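Local coordinates for protein NF-kappa-B inhibitor beta (Mus musculus, PDB 1OY3) that inhibits the transcription factor NF-kappa-B by binding it and holding it in the cytoplasm, using a domain of stacked ankyrin repeats, at residues Ala12-Val17 against Leu49-Ile54; Asp39-Asn42 against Gln46-Leu49. All coordinates share one frame; numbering follows the deposited sequence.

Both contacts sit at the junction of the first two ankyrin repeats, with centres about 7 Å apart. Interaction 1 packs the helices 12-18 and 48-55 against each other; interaction 2 folds the loop that precedes helix 48-55 back on the start of that helix, and Leu49 belongs to both. The tie between them is His14, whose NE2 lies 2.9 Å from Gln46 O in a probable hydrogen bond, while its CE1 packs 3.0 Å from Leu40 O. Leu51 CD2 also touches the Gln46 side chain. Another protein chain of the complex packs on Leu51 of interaction 1 and on Asn42 of interaction 2.

Interaction 1 of 2, residues Ala12-Val17 against Leu49-Ile54; sequences ALHLAV and LHLAAI
Leu51 reaches from helix 48-55 to His14 and Val17 of helix 12-18, and these three side chains make most of a contact held by van der Waals packing alone. The tightest point is Val17 CG2 against Leu51 CB at 3.2 Å, closer than usual for two carbons. The Val17 torsion (chi1 -40°, to CG1) swings CG2 out toward Leu51, and that methyl also lies 3.6 Å from Leu51 CD1. The two side chains meet at about a right angle. Ala52 adds little beyond its backbone, although its CA is the nearest to that of Val17, at 6.3 Å.

The second touch is at the imidazole. Leu51 CD1 comes to the ring edge, near the ring plane, 3.4 Å from His14 CD2, and also rests 3.6 Å from His14 CB. The ring's polar atoms are used outside the helix pair: ND1 bonds to Thr11 N, and NE2 to Gln46 O, which fixes the rotation of the ring while its carbon edge faces leucine.

No hydrogen bond joins the segments. Their axes approach to 9.2 Å and run nearly parallel, 9° apart, a spacing bridged by Leu51, Val17 and His14. Such parallel packing of the first helices of successive repeats, here ANK 1 and ANK 2, is characteristic of the ankyrin-repeat solenoid.

Interaction 2 of 2, residues Asp39-Asn42 against Gln46-Leu49; sequences DLQN and QTAL
Asn42 and Gln46 join the two segments through a pair of hydrogen bonds, one from backbone to backbone and one using a side chain. Asn42 N donates to Gln46 O at 2.8 Å, and Gln46 N donates in return to Asn42 OD1 at 3.0 Å. The second bond is bent, and its donor stands above the carbonyl plane, 40° out of it. A chi1 of 59° folds the Asn42 amide back over its own backbone, bringing OD1 over the turn, where it also accepts from Leu44 N. The other end of the amide, ND2, bonds to Asp10 OD1. The extended side chain of Gln46 passes at a slant to the Asn42 amide, the two amide planes 36° apart.

Thr47 stands at the N-cap of helix 48-55, its OG1 capping a backbone N farther along the helix. With OG1 turned to the cap, the methyl CG2 is left on the loop side, 3.3 Å from Asp39 O and 3.5 Å from Gln41 CG. The Gln41 and Thr47 side chains run alongside each other in the same direction; the Gln41 amide continues to Gly45 O. Two CA-H...O contacts, Thr47 to Leu40 O and Gln41 to Gln46 O, close the backbones further.

One water accepts from Ala48 N and donates to Leu40 O at 2.7 Å. Asn42 N, Gln46 N, Leu40 O and Ala48 N thus all have partners, and Gln46 O is shared by Asn42 N and His14 NE2. The capped helix start is joined to the loop by one backbone bond, one bond to the asparagine side chain and, in part, a water.

Interaction 1 of 2, residues Ala12-Val17 against Leu49-Ile54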
loop_
_atom_site.group_PDB
_atom_site.type_symbol
_atom_site.label_atom_id
_atom_site.label_comp_id
_atom_site.label_asym_id
_atom_site.label_seq_id
_atom_site.Cartn_x
_atom_site.Cartn_y
_atom_site.Cartn_z
ATOM N N ALA C 12 24.003 -13.402 6.435
ATOM C CA ALA C 12 24.061 -14.815 6.071
ATOM C C ALA C 12 22.655 -15.420 6.133
ATOM O O ALA C 12 22.331 -16.349 5.389
ATOM C CB ALA C 12 25.006 -15.560 7.011
ATOM N N LEU C 13 21.822 -14.889 7.027
ATOM C CA LEU C 13 20.452 -15.368 7.150
ATOM C C LEU C 13 19.671 -15.060 5.882
ATOM O O LEU C 13 19.131 -15.972 5.256
ATOM C CB LEU C 13 19.743 -14.722 8.334
ATOM C CG LEU C 13 19.500 -15.576 9.575
ATOM C CD1 LEU C 13 18.395 -14.930 10.384
ATOM C CD2 LEU C 13 19.092 -16.992 9.188
ATOM N N HIS C 14 19.616 -13.781 5.504
ATOM C CA HIS C 14 18.883 -13.371 4.303
ATOM C C HIS C 14 19.276 -14.235 3.120
ATOM O O HIS C 14 18.425 -14.680 2.348
ATOM C CB HIS C 14 19.159 -11.905 3.930
ATOM C CG HIS C 14 18.646 -10.907 4.923
ATOM N ND1 HIS C 14 19.365 -10.527 6.034
ATOM C CD2 HIS C 14 17.486 -10.207 4.966
ATOM C CE1 HIS C 14 18.674 -9.633 6.718
ATOM N NE2 HIS C 14 17.529 -9.421 6.092
ATOM N N LEU C 15 20.573 -14.471 2.982
ATOM C CA LEU C 15 21.072 -15.267 1.872
ATOM C C LEU C 15 20.712 -16.740 2.001
ATOM O O LEU C 15 20.607 -17.437 0.997
ATOM C CB LEU C 15 22.590 -15.101 1.742
ATOM C CG LEU C 15 23.071 -13.677 1.449
ATOM C CD1 LEU C 15 24.589 -13.633 1.465
ATOM C CD2 LEU C 15 22.533 -13.222 0.110
ATOM N N ALA C 16 20.519 -17.216 3.226
ATOM C CA ALA C 16 20.156 -18.615 3.411
ATOM C C ALA C 16 18.759 -18.835 2.827
ATOM O O ALA C 16 18.504 -19.859 2.201
ATOM C CB ALA C 16 20.178 -18.990 4.899
ATOM N N VAL C 17 17.862 -17.867 3.024
ATOM C CA VAL C 17 16.507 -17.990 2.494
ATOM C C VAL C 17 16.480 -17.635 1.008
ATOM O O VAL C 17 15.777 -18.274 0.234
ATOM C CB VAL C 17 15.499 -17.095 3.273
ATOM C CG1 VAL C 17 15.808 -17.149 4.763
ATOM C CG2 VAL C 17 15.541 -15.680 2.773
ATOM N N LEU C 49 12.474 -13.254 7.777
ATOM C CA LEU C 49 11.070 -13.676 7.814
ATOM C C LEU C 49 10.367 -13.123 6.581
ATOM O O LEU C 49 9.679 -13.846 5.882
ATOM C CB LEU C 49 10.367 -13.132 9.070
ATOM C CG LEU C 49 9.368 -14.013 9.830
ATOM C CD1 LEU C 49 8.250 -13.144 10.421
ATOM C CD2 LEU C 49 8.798 -15.060 8.914
ATOM N N HIS C 50 10.543 -11.828 6.335
ATOM C CA HIS C 50 9.933 -11.158 5.186
ATOM C C HIS C 50 10.271 -11.908 3.905
ATOM O O HIS C 50 9.414 -12.148 3.053
ATOM C CB HIS C 50 10.458 -9.727 5.042
ATOM C CG HIS C 50 9.923 -8.760 6.050
ATOM N ND1 HIS C 50 10.745 -7.975 6.833
ATOM C CD2 HIS C 50 8.656 -8.388 6.345
ATOM C CE1 HIS C 50 10.008 -7.159 7.564
ATOM N NE2 HIS C 50 8.736 -7.389 7.287
ATOM N N LEU C 51 11.542 -12.256 3.762
ATOM C CA LEU C 51 11.981 -12.971 2.575
ATOM C C LEU C 51 11.277 -14.316 2.447
ATOM O O LEU C 51 10.823 -14.678 1.371
ATOM C CB LEU C 51 13.502 -13.172 2.623
ATOM C CG LEU C 51 14.268 -11.853 2.517
ATOM C CD1 LEU C 51 15.769 -12.083 2.724
ATOM C CD2 LEU C 51 13.985 -11.225 1.163
ATOM N N ALA C 52 11.189 -15.044 3.554
ATOM C CA ALA C 52 10.560 -16.355 3.572
ATOM C C ALA C 52 9.081 -16.228 3.192
ATOM O O ALA C 52 8.544 -17.066 2.457
ATOM C CB ALA C 52 10.701 -16.979 4.969
ATOM N N ALA C 53 8.440 -15.173 3.687
ATOM C CA ALA C 53 7.027 -14.930 3.398
ATOM C C ALA C 53 6.790 -14.661 1.911
ATOM O O ALA C 53 5.850 -15.188 1.314
ATOM C CB ALA C 53 6.516 -13.757 4.223
ATOM N N ILE C 54 7.648 -13.845 1.324
ATOM C CA ILE C 54 7.538 -13.507 -0.082
ATOM C C ILE C 54 7.695 -14.757 -0.923
ATOM O O ILE C 54 6.985 -14.939 -1.912
ATOM C CB ILE C 54 8.616 -12.465 -0.491
ATOM C CG1 ILE C 54 8.275 -11.102 0.119
ATOM C CG2 ILE C 54 8.705 -12.353 -2.009
ATOM C CD1 ILE C 54 9.418 -10.119 0.090
#

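Interaction 2 of 2, residues Asp39-Asn42 against Gln46-Leu49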
loop_
_atom_site.group_PDB
_atom_site.type_symbol
_atom_site.label_atom_id
_atom_site.label_comp_id
_atom_site.label_asym_id
_atom_site.label_seq_id
_atom_site.Cartn_x
_atom_site.Cartn_y
_atom_site.Cartn_z
ATOM N N ASP C 39 16.244 -10.478 13.409
ATOM C CA ASP C 39 15.469 -9.351 12.898
ATOM C C ASP C 39 16.214 -8.304 12.078
ATOM O O ASP C 39 15.636 -7.280 11.718
ATOM C CB ASP C 39 14.731 -8.664 14.051
ATOM C CG ASP C 39 13.778 -9.602 14.770
ATOM O OD1 ASP C 39 13.056 -10.362 14.081
ATOM O OD2 ASP C 39 13.746 -9.577 16.021
ATOM N N LEU C 40 17.483 -8.550 11.775
ATOM C CA LEU C 40 18.245 -7.593 10.991
ATOM C C LEU C 40 17.557 -7.381 9.649
ATOM O O LEU C 40 17.165 -8.335 8.991
ATOM C CB LEU C 40 19.676 -8.093 10.780
ATOM C CG LEU C 40 20.551 -8.121 12.041
ATOM C CD1 LEU C 40 21.915 -8.696 11.700
ATOM C CD2 LEU C 40 20.691 -6.705 12.606
ATOM N N GLN C 41 17.418 -6.122 9.252
ATOM C CA GLN C 41 16.761 -5.777 7.997
ATOM C C GLN C 41 17.753 -5.328 6.933
ATOM O O GLN C 41 18.578 -4.457 7.195
ATOM C CB GLN C 41 15.758 -4.652 8.248
ATOM C CG GLN C 41 14.746 -4.958 9.348
ATOM C CD GLN C 41 13.965 -3.727 9.786
ATOM O OE1 GLN C 41 13.972 -3.359 10.959
ATOM N NE2 GLN C 41 13.292 -3.087 8.840
ATOM N N ASN C 42 17.677 -5.911 5.738
ATOM C CA ASN C 42 18.570 -5.501 4.660
ATOM C C ASN C 42 18.181 -4.079 4.251
ATOM O O ASN C 42 17.413 -3.428 4.954
ATOM C CB ASN C 42 18.477 -6.448 3.457
ATOM C CG ASN C 42 17.090 -6.527 2.888
ATOM O OD1 ASN C 42 16.250 -5.668 3.151
ATOM N ND2 ASN C 42 16.839 -7.556 2.091
ATOM N N GLN C 46 13.768 -5.451 4.756
ATOM C CA GLN C 46 13.316 -6.825 4.921
ATOM C C GLN C 46 14.156 -7.644 5.888
ATOM O O GLN C 46 15.376 -7.499 5.954
ATOM C CB GLN C 46 13.325 -7.536 3.574
ATOM C CG GLN C 46 12.475 -6.898 2.501
ATOM C CD GLN C 46 12.798 -7.466 1.136
ATOM O OE1 GLN C 46 11.972 -7.435 0.212
ATOM N NE2 GLN C 46 14.016 -7.973 0.992
ATOM N N THR C 47 13.493 -8.513 6.640
ATOM C CA THR C 47 14.187 -9.400 7.566
ATOM C C THR C 47 14.175 -10.751 6.857
ATOM O O THR C 47 13.664 -10.864 5.738
ATOM C CB THR C 47 13.428 -9.526 8.895
ATOM O OG1 THR C 47 12.115 -10.044 8.644
ATOM C CG2 THR C 47 13.318 -8.160 9.574
ATOM N N ALA C 48 14.730 -11.777 7.488
ATOM C CA ALA C 48 14.731 -13.104 6.883
ATOM C C ALA C 48 13.291 -13.612 6.786
ATOM O O ALA C 48 12.928 -14.311 5.835
ATOM C CB ALA C 48 15.564 -14.058 7.725
ATOM N N LEU C 49 12.474 -13.254 7.777
ATOM C CA LEU C 49 11.070 -13.676 7.814
ATOM C C LEU C 49 10.367 -13.123 6.581
ATOM O O LEU C 49 9.679 -13.846 5.882
ATOM C CB LEU C 49 10.367 -13.132 9.070
ATOM C CG LEU C 49 9.368 -14.013 9.830
ATOM C CD1 LEU C 49 8.250 -13.144 10.421
ATOM C CD2 LEU C 49 8.798 -15.060 8.914
HETATM O O HOH W 1 16.978 -11.009 9.181
#